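Regulatory Subunit of Protein Kinase A (cAMP-dependent) from Euglena gracilis (Euglena gracilis, PDB 6RSX) binds cyclic AMP in two cyclic nucleotide-binding domains and, as the regulatory subunit of a protein kinase A, probably controls the catalytic subunit. Local coordinates at residues A[41-45]-A[109-113]. Numbering follows the deposited sequence.
Sequences GNILF and PGASF. With CMP (adenosine-3',5'-cyclic-monophosphate), chain B.
The amide nitrogen ND2 of N42 is held by two acceptors of the 109-113 segment, the carbonyl O of G110 at 2.9 Å and the hydroxyl OG of S112 at 3.1 Å from ND2. Both hydrogens are spent in these bonds, each nearly straight. The two acceptors lie almost in the plane of the amide, which fixes its rotation, and the nitrogen meets the G110 carbonyl close to head-on, at a C=O...N angle of 158°. The CB of N42 points toward the 109-113 segment, and with CG anti to the backbone N (chi1 -179°) the amide is carried on to it. On the other side of the same amide, OD1 turns back to the start of helix 43-46 and caps it, accepting weak bonds from the backbone N of L44 (3.0 Å to OD1) and from F45 N. One buried side chain thus serves as N-cap of a short helix and as a double donor to a loop and the start of the strand that follows it, more than sixty residues on in the chain. Replacing N42 by alanine is likely to leave the first turn of the helix without its side-chain cap, and the G110 carbonyl and S112 hydroxyl without their shared donor. Beside these polar bonds, CD1 of L44 rests 3.8 Å from S112 OG, while the F45 ring turns its edge to CG of N42.

The contact joins the short helix to an outermost strand of a four-stranded antiparallel sheet in the first cyclic nucleotide-binding domain. Strand 112-113 leads straight into the cAMP pocket, where CA of F113 comes within 3.4 Å of the ligand's O2'. G110, A111 and F113 bond through their backbones to strand 80-84, whose F81 packs against both L44 and S112, and helix 174-183 touches L44 through D182.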
# COMPACT_ATOMS: atom_id res chain seq x y z
N GLY A 41 -6.58 -3.09 -7.72
CA GLY A 41 -6.27 -2.85 -6.33
C GLY A 41 -4.86 -3.21 -5.91
O GLY A 41 -4.45 -2.83 -4.81
N ASN A 42 -4.08 -3.94 -6.73
CA ASN A 42 -2.68 -4.13 -6.37
C ASN A 42 -1.90 -2.86 -6.73
O ASN A 42 -1.86 -2.47 -7.90
CB ASN A 42 -2.09 -5.35 -7.08
CG ASN A 42 -0.65 -5.60 -6.71
OD1 ASN A 42 0.21 -4.85 -7.13
ND2 ASN A 42 -0.38 -6.65 -5.91
N ILE A 43 -1.23 -2.24 -5.76
CA ILE A 43 -0.71 -0.91 -6.05
C ILE A 43 0.48 -0.96 -7.00
O ILE A 43 0.69 -0.02 -7.77
CB ILE A 43 -0.35 -0.13 -4.77
CG1 ILE A 43 -0.08 1.34 -5.12
CG2 ILE A 43 0.84 -0.70 -4.09
CD1 ILE A 43 -1.32 2.11 -5.65
N LEU A 44 1.25 -2.05 -7.00
CA LEU A 44 2.42 -2.10 -7.89
C LEU A 44 2.01 -2.03 -9.35
O LEU A 44 2.72 -1.44 -10.16
CB LEU A 44 3.25 -3.34 -7.62
CG LEU A 44 3.89 -3.36 -6.25
CD1 LEU A 44 4.59 -4.68 -6.03
CD2 LEU A 44 4.87 -2.19 -6.10
N PHE A 45 0.87 -2.62 -9.70
CA PHE A 45 0.45 -2.59 -11.09
C PHE A 45 -0.39 -1.37 -11.43
O PHE A 45 -0.37 -0.93 -12.57
CB PHE A 45 -0.33 -3.87 -11.44
CG PHE A 45 0.52 -5.10 -11.44
CD1 PHE A 45 0.72 -5.84 -10.28
CD2 PHE A 45 1.14 -5.53 -12.61
CE1 PHE A 45 1.51 -6.98 -10.28
CE2 PHE A 45 1.91 -6.67 -12.63
CZ PHE A 45 2.12 -7.39 -11.46
N PRO A 109 -6.22 -13.01 -2.52
CA PRO A 109 -6.41 -12.44 -3.87
C PRO A 109 -6.00 -10.97 -3.97
O PRO A 109 -6.38 -10.13 -3.14
CB PRO A 109 -7.92 -12.63 -4.12
CG PRO A 109 -8.21 -13.91 -3.38
CD PRO A 109 -7.40 -13.82 -2.11
N GLY A 110 -5.24 -10.66 -5.03
CA GLY A 110 -4.72 -9.34 -5.27
C GLY A 110 -3.37 -9.06 -4.62
O GLY A 110 -2.70 -8.10 -5.00
N ALA A 111 -2.98 -9.84 -3.64
CA ALA A 111 -1.69 -9.61 -3.01
C ALA A 111 -0.58 -10.11 -3.93
O ALA A 111 -0.71 -11.11 -4.63
CB ALA A 111 -1.58 -10.31 -1.66
N SER A 112 0.52 -9.40 -3.89
CA SER A 112 1.67 -9.88 -4.66
C SER A 112 2.77 -10.29 -3.69
O SER A 112 2.82 -9.85 -2.53
CB SER A 112 2.14 -8.80 -5.63
OG SER A 112 2.39 -7.58 -4.95
N PHE A 113 3.69 -11.11 -4.21
CA PHE A 113 4.87 -11.53 -3.46
C PHE A 113 5.98 -11.95 -4.44
O PHE A 113 5.73 -12.44 -5.56
CB PHE A 113 4.58 -12.68 -2.46
CG PHE A 113 4.02 -13.90 -3.08
CD1 PHE A 113 2.65 -14.04 -3.29
CD2 PHE A 113 4.85 -14.98 -3.41
CE1 PHE A 113 2.12 -15.21 -3.87
CE2 PHE A 113 4.34 -16.14 -3.97
CZ PHE A 113 2.96 -16.26 -4.21
P CMP B . 11.10 -12.35 -1.85
O1P CMP B . 11.54 -12.35 -3.36
O2P CMP B . 12.04 -12.18 -0.73
O5' CMP B . 10.40 -13.76 -1.53
C5' CMP B . 9.53 -13.91 -0.41
C4' CMP B . 8.53 -12.79 -0.49
O4' CMP B . 7.62 -12.72 0.62
C3' CMP B . 9.15 -11.42 -0.49
O3' CMP B . 9.88 -11.17 -1.67
C2' CMP B . 7.94 -10.51 -0.26
O2' CMP B . 7.32 -10.26 -1.51
C1' CMP B . 7.03 -11.43 0.61
N9 CMP B . 6.88 -11.00 1.99
C8 CMP B . 5.68 -10.88 2.66
N7 CMP B . 5.94 -10.53 3.91
C5 CMP B . 7.27 -10.40 4.02
C6 CMP B . 8.00 -10.02 5.11
N6 CMP B . 7.60 -9.66 6.45
N1 CMP B . 9.31 -9.90 5.04
C2 CMP B . 9.92 -10.22 3.86
N3 CMP B . 9.21 -10.59 2.75
C4 CMP B . 7.86 -10.69 2.85